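Local coordinates for inositol 2-dehydrogenase (Sinorhizobium meliloti, PDB 4HKT), which oxidises myo-inositol to scyllo-inosose (2-keto-myo-inositol) with NAD+ as hydride acceptor, the first step of myo-inositol breakdown, at residues I141-R152 against Y236-G247; F169-D178 against A311-V322. All coordinates share one frame; numbering follows the deposited sequence.

Both contacts are mostly buried, and they meet the same large mixed sheet in different ways. Contact 1 (I141-R152 with Y236-G247) lies within the sheet, joining strands 144-152 and 237-244 by a ladder of backbone hydrogen bonds; several of its charged side chains, among them R152, R239 and E241, form salt bridges with the second subunit. Contact 2 (F169-D178 with A311-V322) joins two of the helices packed against that sheet, through aromatic, aliphatic and alanine side chains with a single salt bridge, and no other subunit touches it. Their centres are 18 Å apart, yet they touch where S151 OG and D176 OD1, 2.6 Å apart, probably share a hydrogen bond.

Contact 1 (I141-R152 against Y236-G247); sequences IGEVEMVTITSR and YDQRIEVHGSKG. With EDO (1,2-ethanediol), chain C.
R152 runs alongside D237 with its chain extended from CG to NE. Its CB packs on D237 CB, CG lies by D237 CB and OD2, CD comes 3.7 Å from D237 OD2, NE passes the same oxygen, CZ nears both it and R239 NH2, and NH1 ends 3.5 Å from OD2. That oxygen lies well out of the guanidinium plane, so no N-H points at it and the salt bridge is one of charges only; guanidinium and carboxylate are 83° apart. T150 CG2 lies over one guanidinium face, offset toward the rim. R239 holds the carboxylate differently: NE donates to D237 OD1 and NH2 to D237 OD2, each at 2.8 Å in the guanidinium plane and on a syn lone pair. R152 NH1 and R239 NH2 come within 3.6 Å, a closeness probably offset by D237 and by E241 of the second subunit, which bridges to both; Y234 OH is hydrogen-bonded to R152 NH1.

These residues stand on antiparallel neighbours in the mixed sheet of the Gfo/Idh/MocA C-terminal domain, where hydrogen-bonded pairs run from R152-D237 to M146-H243. There a classic beta bulge interrupts the register: E145 N (2.9 Å) and M146 N (3.0 Å) both donate to H243 O.

On the opposite face, V242 CG1 is anti to the backbone N (chi1 -176°) and points between V144 CG1 and I141 CD1, the latter a tight 3.5 Å away. Beyond the bulge, S245 OG accepts from E143 N while S245 N donates to E143 O. E145 OE1 passes the H243 ring obliquely to reach R231 of the second subunit.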
loop_
_atom_site.group_PDB
_atom_site.type_symbol
_atom_site.label_atom_id
_atom_site.label_comp_id
_atom_site.label_asym_id
_atom_site.label_seq_id
_atom_site.Cartn_x
_atom_site.Cartn_y
_atom_site.Cartn_z
ATOM N N ILE B 141 16.901 3.736 12.659
ATOM C CA ILE B 141 17.238 2.414 12.173
ATOM C C ILE B 141 18.535 1.909 12.728
ATOM O O ILE B 141 19.022 0.905 12.257
ATOM C CB ILE B 141 17.303 2.324 10.623
ATOM C CG1 ILE B 141 18.444 3.169 10.048
ATOM C CG2 ILE B 141 15.974 2.718 10.054
ATOM C CD1 ILE B 141 18.899 2.714 8.658
ATOM N N GLY B 142 19.089 2.578 13.739
ATOM C CA GLY B 142 20.353 2.156 14.330
ATOM C C GLY B 142 21.503 2.376 13.353
ATOM O O GLY B 142 21.456 3.314 12.578
ATOM N N GLU B 143 22.509 1.502 13.380
ATOM C CA GLU B 143 23.666 1.650 12.497
ATOM C C GLU B 143 23.277 1.192 11.084
ATOM O O GLU B 143 22.643 0.159 10.920
ATOM C CB GLU B 143 24.871 0.830 12.982
ATOM C CG GLU B 143 25.851 1.550 13.899
ATOM C CD GLU B 143 26.548 2.715 13.216
ATOM O OE1 GLU B 143 27.367 2.501 12.262
ATOM O OE2 GLU B 143 26.236 3.851 13.628
ATOM N N VAL B 144 23.671 1.950 10.077
ATOM C CA VAL B 144 23.398 1.566 8.677
ATOM C C VAL B 144 24.146 0.271 8.402
ATOM O O VAL B 144 25.270 0.120 8.844
ATOM C CB VAL B 144 23.843 2.664 7.712
ATOM C CG1 VAL B 144 23.842 2.185 6.259
ATOM C CG2 VAL B 144 22.931 3.851 7.859
ATOM N N GLU B 145 23.496 -0.685 7.742
ATOM C CA GLU B 145 24.159 -1.925 7.323
ATOM C C GLU B 145 24.149 -2.137 5.758
ATOM O O GLU B 145 25.183 -2.354 5.141
ATOM C CB GLU B 145 23.487 -3.099 8.038
ATOM C CG GLU B 145 23.827 -3.097 9.532
ATOM C CD GLU B 145 23.099 -4.118 10.393
ATOM O OE1 GLU B 145 22.251 -4.961 9.931
ATOM O OE2 GLU B 145 23.386 -4.012 11.623
HETATM N N MSE B 146 22.971 -2.096 5.135
HETATM C CA MSE B 146 22.853 -2.500 3.719
HETATM C C MSE B 146 21.881 -1.564 3.036
HETATM O O MSE B 146 20.784 -1.356 3.522
HETATM C CB MSE B 146 22.356 -3.943 3.637
HETATM C CG MSE B 146 23.305 -4.869 4.405
HETATM SE SE MSE B 146 22.809 -6.741 4.203
HETATM C CE MSE B 146 23.503 -6.839 2.371
ATOM N N VAL B 147 22.300 -0.977 1.929
ATOM C CA VAL B 147 21.525 0.005 1.171
ATOM C C VAL B 147 21.162 -0.638 -0.148
ATOM O O VAL B 147 21.986 -1.347 -0.736
ATOM C CB VAL B 147 22.385 1.258 0.884
ATOM C CG1 VAL B 147 21.706 2.205 -0.106
ATOM C CG2 VAL B 147 22.705 1.954 2.187
ATOM N N THR B 148 19.940 -0.420 -0.613
ATOM C CA THR B 148 19.523 -0.867 -1.929
ATOM C C THR B 148 18.880 0.318 -2.677
ATOM O O THR B 148 17.998 1.049 -2.139
ATOM C CB THR B 148 18.529 -2.052 -1.883
ATOM O OG1 THR B 148 18.984 -3.041 -0.958
ATOM C CG2 THR B 148 18.406 -2.731 -3.264
ATOM N N ILE B 149 19.370 0.528 -3.878
ATOM C CA ILE B 149 19.010 1.692 -4.714
ATOM C C ILE B 149 18.640 1.132 -6.062
ATOM O O ILE B 149 19.433 0.422 -6.674
ATOM C CB ILE B 149 20.178 2.677 -4.865
ATOM C CG1 ILE B 149 20.547 3.306 -3.545
ATOM C CG2 ILE B 149 19.878 3.806 -5.873
ATOM C CD1 ILE B 149 21.882 4.007 -3.581
ATOM N N THR B 150 17.435 1.457 -6.523
ATOM C CA THR B 150 16.959 1.067 -7.815
ATOM C C THR B 150 16.542 2.291 -8.598
ATOM O O THR B 150 15.664 3.061 -8.145
ATOM C CB THR B 150 15.760 0.157 -7.691
ATOM O OG1 THR B 150 16.144 -0.980 -6.904
ATOM C CG2 THR B 150 15.288 -0.308 -9.088
ATOM N N SER B 151 17.144 2.460 -9.768
ATOM C CA SER B 151 16.838 3.597 -10.638
ATOM C C SER B 151 16.614 3.071 -12.042
ATOM O O SER B 151 17.412 2.284 -12.527
ATOM C CB SER B 151 17.947 4.654 -10.610
ATOM O OG SER B 151 18.060 5.241 -9.306
ATOM N N ARG B 152 15.494 3.466 -12.663
ATOM C CA ARG B 152 15.152 3.026 -14.004
ATOM C C ARG B 152 14.546 4.199 -14.725
ATOM O O ARG B 152 13.564 4.778 -14.243
ATOM C CB ARG B 152 14.167 1.835 -14.004
ATOM C CG ARG B 152 14.710 0.618 -13.248
ATOM C CD ARG B 152 13.780 -0.570 -13.198
ATOM N NE ARG B 152 14.434 -1.620 -12.437
ATOM C CZ ARG B 152 13.838 -2.520 -11.664
ATOM N NH1 ARG B 152 12.534 -2.590 -11.545
ATOM N NH2 ARG B 152 14.580 -3.378 -10.976
ATOM N N TYR B 236 9.443 6.497 -14.256
ATOM C CA TYR B 236 10.696 6.840 -13.664
ATOM C C TYR B 236 10.789 6.207 -12.267
ATOM O O TYR B 236 10.191 6.700 -11.310
ATOM C CB TYR B 236 10.812 8.348 -13.591
ATOM C CG TYR B 236 12.183 8.937 -13.333
ATOM C CD1 TYR B 236 13.356 8.280 -13.729
ATOM C CD2 TYR B 236 12.304 10.203 -12.744
ATOM C CE1 TYR B 236 14.591 8.864 -13.543
ATOM C CE2 TYR B 236 13.521 10.794 -12.559
ATOM C CZ TYR B 236 14.662 10.128 -12.961
ATOM O OH TYR B 236 15.868 10.738 -12.778
ATOM N N ASP B 237 11.475 5.079 -12.197
ATOM C CA ASP B 237 11.588 4.288 -10.971
ATOM C C ASP B 237 12.737 4.815 -10.138
ATOM O O ASP B 237 13.835 4.855 -10.595
ATOM C CB ASP B 237 11.798 2.807 -11.352
ATOM C CG ASP B 237 11.626 1.846 -10.182
ATOM O OD1 ASP B 237 11.486 2.283 -8.998
ATOM O OD2 ASP B 237 11.651 0.630 -10.471
ATOM N N GLN B 238 12.457 5.284 -8.935
ATOM C CA GLN B 238 13.452 5.924 -8.105
ATOM C C GLN B 238 13.226 5.481 -6.674
ATOM O O GLN B 238 12.517 6.136 -5.916
ATOM C CB GLN B 238 13.338 7.470 -8.170
ATOM C CG GLN B 238 13.517 8.104 -9.544
ATOM C CD GLN B 238 14.963 8.223 -9.901
ATOM O OE1 GLN B 238 15.626 9.188 -9.528
ATOM N NE2 GLN B 238 15.470 7.255 -10.647
ATOM N N ARG B 239 13.823 4.355 -6.296
ATOM C CA ARG B 239 13.657 3.829 -4.940
ATOM C C ARG B 239 14.948 3.763 -4.174
ATOM O O ARG B 239 16.005 3.536 -4.740
ATOM C CB ARG B 239 13.062 2.450 -4.996
ATOM C CG ARG B 239 11.573 2.475 -5.259
ATOM C CD ARG B 239 11.129 1.043 -5.443
ATOM N NE ARG B 239 11.420 0.545 -6.776
ATOM C CZ ARG B 239 11.650 -0.738 -7.078
ATOM N NH1 ARG B 239 11.701 -1.658 -6.135
ATOM N NH2 ARG B 239 11.850 -1.102 -8.340
ATOM N N ILE B 240 14.854 3.981 -2.869
ATOM C CA ILE B 240 15.983 3.775 -1.987
ATOM C C ILE B 240 15.465 3.042 -0.753
ATOM O O ILE B 240 14.300 3.198 -0.322
ATOM C CB ILE B 240 16.693 5.069 -1.578
ATOM C CG1 ILE B 240 15.717 6.013 -0.821
ATOM C CG2 ILE B 240 17.276 5.776 -2.794
ATOM C CD1 ILE B 240 16.416 7.176 -0.143
ATOM N N GLU B 241 16.352 2.251 -0.202
ATOM C CA GLU B 241 16.061 1.462 0.984
ATOM C C GLU B 241 17.319 1.307 1.797
ATOM O O GLU B 241 18.420 1.091 1.227
ATOM C CB GLU B 241 15.491 0.104 0.581
ATOM C CG GLU B 241 15.153 -0.726 1.820
ATOM C CD GLU B 241 14.718 -2.155 1.539
ATOM O OE1 GLU B 241 14.722 -2.595 0.379
ATOM O OE2 GLU B 241 14.351 -2.833 2.530
ATOM N N VAL B 242 17.190 1.400 3.128
ATOM C CA VAL B 242 18.323 1.293 4.013
ATOM C C VAL B 242 17.972 0.378 5.202
ATOM O O VAL B 242 17.043 0.671 5.991
ATOM C CB VAL B 242 18.781 2.658 4.538
ATOM C CG1 VAL B 242 20.035 2.477 5.378
ATOM C CG2 VAL B 242 19.031 3.626 3.399
ATOM N N HIS B 243 18.675 -0.739 5.270
ATOM C CA HIS B 243 18.512 -1.696 6.348
ATOM C C HIS B 243 19.592 -1.369 7.360
ATOM O O HIS B 243 20.736 -1.195 6.984
ATOM C CB HIS B 243 18.659 -3.110 5.834
ATOM C CG HIS B 243 18.597 -4.161 6.899
ATOM N ND1 HIS B 243 17.466 -4.403 7.646
ATOM C CD2 HIS B 243 19.526 -5.048 7.327
ATOM C CE1 HIS B 243 17.704 -5.375 8.497
ATOM N NE2 HIS B 243 18.939 -5.803 8.309
ATOM N N GLY B 244 19.185 -1.254 8.624
ATOM C CA GLY B 244 20.078 -0.945 9.752
ATOM C C GLY B 244 19.863 -1.896 10.913
ATOM O O GLY B 244 19.011 -2.809 10.832
ATOM N N SER B 245 20.633 -1.705 11.993
ATOM C CA SER B 245 20.638 -2.663 13.120
ATOM C C SER B 245 19.291 -2.714 13.836
ATOM O O SER B 245 18.866 -3.769 14.337
ATOM C CB SER B 245 21.795 -2.344 14.122
ATOM O OG SER B 245 21.741 -0.994 14.562
ATOM N N LYS B 246 18.581 -1.587 13.845
ATOM C CA LYS B 246 17.333 -1.467 14.584
ATOM C C LYS B 246 16.068 -1.463 13.731
ATOM O O LYS B 246 14.932 -1.502 14.255
ATOM C CB LYS B 246 17.355 -0.175 15.392
ATOM C CG LYS B 246 18.267 -0.210 16.615
ATOM C CD LYS B 246 18.096 1.149 17.324
ATOM C CE LYS B 246 18.795 1.210 18.658
ATOM N NZ LYS B 246 20.226 0.911 18.504
ATOM N N GLY B 247 16.240 -1.348 12.417
ATOM C CA GLY B 247 15.122 -1.425 11.526
ATOM C C GLY B 247 15.495 -1.073 10.100
ATOM O O GLY B 247 16.664 -1.043 9.783
HETATM C C1 EDO C . 10.244 -0.252 4.915
HETATM O O1 EDO C . 9.344 -0.653 3.872
HETATM C C2 EDO C . 11.667 -0.709 4.583
HETATM O O2 EDO C . 11.795 -2.135 4.680
HETATM O O HOH W 1 16.345 -4.609 -0.854
HETATM O O HOH W 2 16.717 5.790 -6.743
#

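Contact 2 (F169-D178 against A311-V322); sequences FRDMTIHDFD and ALALADAAVRSV. With EDO (1,2-ethanediol), chain X.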
loop_
_atom_site.group_PDB
_atom_site.type_symbol
_atom_site.label_atom_id
_atom_site.label_comp_id
_atom_site.label_asym_id
_atom_site.label_seq_id
_atom_site.Cartn_x
_atom_site.Cartn_y
_atom_site.Cartn_z
ATOM N N PHE B 169 27.491 4.554 -16.492
ATOM C CA PHE B 169 27.957 4.748 -15.100
ATOM C C PHE B 169 28.203 6.207 -14.794
ATOM O O PHE B 169 27.852 6.683 -13.723
ATOM C CB PHE B 169 29.197 3.932 -14.837
ATOM C CG PHE B 169 28.943 2.434 -14.846
ATOM C CD1 PHE B 169 28.092 1.862 -13.902
ATOM C CD2 PHE B 169 29.571 1.608 -15.766
ATOM C CE1 PHE B 169 27.868 0.501 -13.884
ATOM C CE2 PHE B 169 29.339 0.240 -15.761
ATOM C CZ PHE B 169 28.489 -0.317 -14.810
ATOM N N ARG B 170 28.801 6.917 -15.753
ATOM C CA ARG B 170 29.072 8.348 -15.607
ATOM C C ARG B 170 27.834 9.210 -15.785
ATOM O O ARG B 170 27.740 10.280 -15.199
ATOM C CB ARG B 170 30.196 8.787 -16.548
ATOM C CG ARG B 170 31.482 8.015 -16.317
ATOM C CD ARG B 170 32.695 8.644 -17.001
ATOM N NE ARG B 170 33.929 7.870 -16.824
ATOM C CZ ARG B 170 34.330 6.859 -17.582
ATOM N NH1 ARG B 170 33.598 6.451 -18.599
ATOM N NH2 ARG B 170 35.490 6.237 -17.302
ATOM N N ASP B 171 26.876 8.739 -16.572
ATOM C CA ASP B 171 25.737 9.565 -16.961
ATOM C C ASP B 171 24.506 9.328 -16.109
ATOM O O ASP B 171 23.770 10.289 -15.817
ATOM C CB ASP B 171 25.365 9.378 -18.426
ATOM C CG ASP B 171 24.192 10.269 -18.853
ATOM O OD1 ASP B 171 24.410 11.485 -18.943
ATOM O OD2 ASP B 171 23.067 9.771 -19.106
HETATM N N MSE B 172 24.248 8.069 -15.741
HETATM C CA MSE B 172 23.030 7.715 -15.007
HETATM C C MSE B 172 23.371 7.305 -13.591
HETATM O O MSE B 172 22.889 7.891 -12.620
HETATM C CB MSE B 172 22.362 6.554 -15.723
HETATM C CG MSE B 172 21.089 6.112 -15.017
HETATM SE SE MSE B 172 20.230 4.624 -15.972
HETATM C CE MSE B 172 18.821 4.489 -14.630
ATOM N N THR B 173 24.236 6.318 -13.464
ATOM C CA THR B 173 24.513 5.733 -12.149
ATOM C C THR B 173 25.194 6.704 -11.204
ATOM O O THR B 173 25.156 6.559 -9.986
ATOM C CB THR B 173 25.385 4.497 -12.306
ATOM O OG1 THR B 173 24.953 3.780 -13.449
ATOM C CG2 THR B 173 25.226 3.602 -11.069
ATOM N N ILE B 174 25.827 7.713 -11.788
ATOM C CA ILE B 174 26.420 8.781 -11.031
ATOM C C ILE B 174 25.511 9.352 -9.919
ATOM O O ILE B 174 25.970 9.594 -8.820
ATOM C CB ILE B 174 27.024 9.884 -11.982
ATOM C CG1 ILE B 174 27.982 10.775 -11.202
ATOM C CG2 ILE B 174 25.964 10.696 -12.671
ATOM C CD1 ILE B 174 28.922 11.592 -12.062
ATOM N N HIS B 175 24.239 9.574 -10.199
ATOM C CA HIS B 175 23.287 10.004 -9.195
ATOM C C HIS B 175 23.152 8.984 -8.041
ATOM O O HIS B 175 23.034 9.374 -6.882
ATOM C CB HIS B 175 21.910 10.151 -9.813
ATOM C CG HIS B 175 21.753 11.366 -10.651
ATOM N ND1 HIS B 175 21.745 12.635 -10.112
ATOM C CD2 HIS B 175 21.529 11.508 -11.971
ATOM C CE1 HIS B 175 21.557 13.513 -11.078
ATOM N NE2 HIS B 175 21.424 12.857 -12.213
ATOM N N ASP B 176 23.157 7.710 -8.395
ATOM C CA ASP B 176 23.057 6.617 -7.412
ATOM C C ASP B 176 24.318 6.412 -6.621
ATOM O O ASP B 176 24.219 6.093 -5.450
ATOM C CB ASP B 176 22.640 5.333 -8.060
ATOM C CG ASP B 176 21.325 5.469 -8.800
ATOM O OD1 ASP B 176 20.332 5.930 -8.206
ATOM O OD2 ASP B 176 21.305 5.166 -10.005
ATOM N N PHE B 177 25.495 6.611 -7.225
ATOM C CA PHE B 177 26.723 6.678 -6.442
ATOM C C PHE B 177 26.682 7.797 -5.393
ATOM O O PHE B 177 27.057 7.584 -4.245
ATOM C CB PHE B 177 27.952 6.839 -7.307
ATOM C CG PHE B 177 28.177 5.711 -8.286
ATOM C CD1 PHE B 177 28.174 4.400 -7.879
ATOM C CD2 PHE B 177 28.442 5.978 -9.605
ATOM C CE1 PHE B 177 28.397 3.353 -8.791
ATOM C CE2 PHE B 177 28.674 4.971 -10.511
ATOM C CZ PHE B 177 28.667 3.644 -10.116
ATOM N N ASP B 178 26.285 8.999 -5.806
ATOM C CA ASP B 178 26.061 10.070 -4.837
ATOM C C ASP B 178 25.043 9.708 -3.732
ATOM O O ASP B 178 25.308 9.925 -2.547
ATOM C CB ASP B 178 25.651 11.374 -5.498
ATOM C CG ASP B 178 25.500 12.465 -4.482
ATOM O OD1 ASP B 178 26.519 12.886 -3.919
ATOM O OD2 ASP B 178 24.354 12.873 -4.188
ATOM N N ALA B 311 31.562 10.940 -6.762
ATOM C CA ALA B 311 30.640 10.140 -7.550
ATOM C C ALA B 311 31.255 9.693 -8.878
ATOM O O ALA B 311 31.066 8.578 -9.307
ATOM C CB ALA B 311 29.342 10.896 -7.747
ATOM N N LEU B 312 32.034 10.560 -9.502
ATOM C CA LEU B 312 32.722 10.234 -10.741
ATOM C C LEU B 312 33.794 9.184 -10.514
ATOM O O LEU B 312 33.895 8.282 -11.310
ATOM C CB LEU B 312 33.339 11.490 -11.344
ATOM C CG LEU B 312 34.086 11.288 -12.647
ATOM C CD1 LEU B 312 33.131 10.870 -13.740
ATOM C CD2 LEU B 312 34.829 12.560 -13.032
ATOM N N ALA B 313 34.512 9.264 -9.396
ATOM C CA ALA B 313 35.545 8.277 -9.085
ATOM C C ALA B 313 34.893 6.904 -8.888
ATOM O O ALA B 313 35.432 5.900 -9.321
ATOM C CB ALA B 313 36.374 8.695 -7.876
ATOM N N LEU B 314 33.695 6.877 -8.292
ATOM C CA LEU B 314 32.962 5.616 -8.189
ATOM C C LEU B 314 32.556 5.125 -9.566
ATOM O O LEU B 314 32.677 3.931 -9.838
ATOM C CB LEU B 314 31.743 5.722 -7.284
ATOM C CG LEU B 314 32.112 6.072 -5.832
ATOM C CD1 LEU B 314 30.925 6.550 -5.038
ATOM C CD2 LEU B 314 32.752 4.931 -5.095
ATOM N N ALA B 315 32.062 6.029 -10.434
ATOM C CA ALA B 315 31.715 5.608 -11.786
ATOM C C ALA B 315 32.941 5.047 -12.521
ATOM O O ALA B 315 32.838 4.002 -13.187
ATOM C CB ALA B 315 31.045 6.743 -12.588
ATOM N N ASP B 316 34.073 5.731 -12.422
ATOM C CA ASP B 316 35.300 5.288 -13.129
ATOM C C ASP B 316 35.715 3.866 -12.650
ATOM O O ASP B 316 36.108 3.001 -13.470
ATOM C CB ASP B 316 36.463 6.257 -12.888
ATOM C CG ASP B 316 36.323 7.588 -13.632
ATOM O OD1 ASP B 316 35.596 7.693 -14.644
ATOM O OD2 ASP B 316 36.960 8.558 -13.180
ATOM N N ALA B 317 35.634 3.658 -11.325
ATOM C CA ALA B 317 35.878 2.363 -10.742
ATOM C C ALA B 317 34.880 1.333 -11.246
ATOM O O ALA B 317 35.288 0.218 -11.539
ATOM C CB ALA B 317 35.891 2.421 -9.207
ATOM N N ALA B 318 33.588 1.686 -11.356
ATOM C CA ALA B 318 32.620 0.755 -11.948
ATOM C C ALA B 318 32.953 0.320 -13.372
ATOM O O ALA B 318 32.789 -0.838 -13.693
ATOM C CB ALA B 318 31.171 1.276 -11.883
ATOM N N VAL B 319 33.408 1.245 -14.206
ATOM C CA VAL B 319 33.775 0.963 -15.586
ATOM C C VAL B 319 34.923 -0.061 -15.629
ATOM O O VAL B 319 34.836 -1.038 -16.376
ATOM C CB VAL B 319 34.185 2.276 -16.314
ATOM C CG1 VAL B 319 34.683 2.041 -17.733
ATOM C CG2 VAL B 319 33.006 3.281 -16.407
ATOM N N ARG B 320 35.965 0.175 -14.834
ATOM C CA ARG B 320 37.119 -0.742 -14.707
ATOM C C ARG B 320 36.710 -2.087 -14.175
ATOM O O ARG B 320 37.167 -3.111 -14.676
ATOM C CB ARG B 320 38.215 -0.169 -13.799
ATOM C CG ARG B 320 39.036 0.984 -14.369
ATOM C CD ARG B 320 40.226 1.317 -13.461
ATOM N NE ARG B 320 41.065 0.134 -13.193
ATOM C CZ ARG B 320 41.916 -0.014 -12.177
ATOM N NH1 ARG B 320 42.070 0.912 -11.232
ATOM N NH2 ARG B 320 42.599 -1.141 -12.080
ATOM N N SER B 321 35.815 -2.105 -13.195
ATOM C CA SER B 321 35.374 -3.345 -12.606
ATOM C C SER B 321 34.694 -4.254 -13.663
ATOM O O SER B 321 34.975 -5.466 -13.723
ATOM C CB SER B 321 34.373 -3.100 -11.492
ATOM O OG SER B 321 33.928 -4.350 -10.995
ATOM N N VAL B 322 33.827 -3.664 -14.496
ATOM C CA VAL B 322 33.179 -4.431 -15.518
ATOM C C VAL B 322 34.231 -4.958 -16.494
ATOM O O VAL B 322 34.203 -6.131 -16.837
ATOM C CB VAL B 322 32.143 -3.644 -16.299
ATOM C CG1 VAL B 322 31.657 -4.485 -17.474
ATOM C CG2 VAL B 322 30.945 -3.264 -15.435
HETATM C C1 EDO X . 19.971 10.555 -18.441
HETATM O O1 EDO X . 20.956 11.019 -19.364
HETATM C C2 EDO X . 20.584 10.111 -17.108
HETATM O O2 EDO X . 19.699 9.193 -16.464
#
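The F177 ring is sandwiched: L314 CB lies over one face, 4.0 Å from the ring centroid and 22° off the normal, a CH-pi contact, while T173 CG2 of its own helix lies over the opposite face. Its CE2 atom reaches the neighbouring backbone, 3.4 Å from A315 CA. The F169 ring receives A318 CB over one face, with V319 CG2 and V322 CG2 approaching obliquely. The R170 guanidinium has V319 CG2 over one face and D316 OD1 at its edge, near the plane. NE donates to that oxygen at 2.8 Å, NH2 adds a weak bond, and NH1 is hydrogen-bonded to G166 O. A chain extended from CG to NE carries the guanidinium past A315 and L312 to this carboxylate, whose plane is turned 55° from its own. A leucine in place of R170 would probably leave D316 without its charged mate and V319 without the flat group its CG2 packs on.

Toward the D178 end, A311 CB meets I174 CG1 at 3.7 Å. The short helix segments cross at 121°, and F169, R170 and F177 each enter a four-residue hole bordered by A315, which is knobs-into-holes packing. F169 and F177 also rest on strand 211-218, and L314 and V322 on strand 188-196, placing both helices in the layer on the mixed sheet of the C-terminal domain, as in the Gfo/Idh/MocA family.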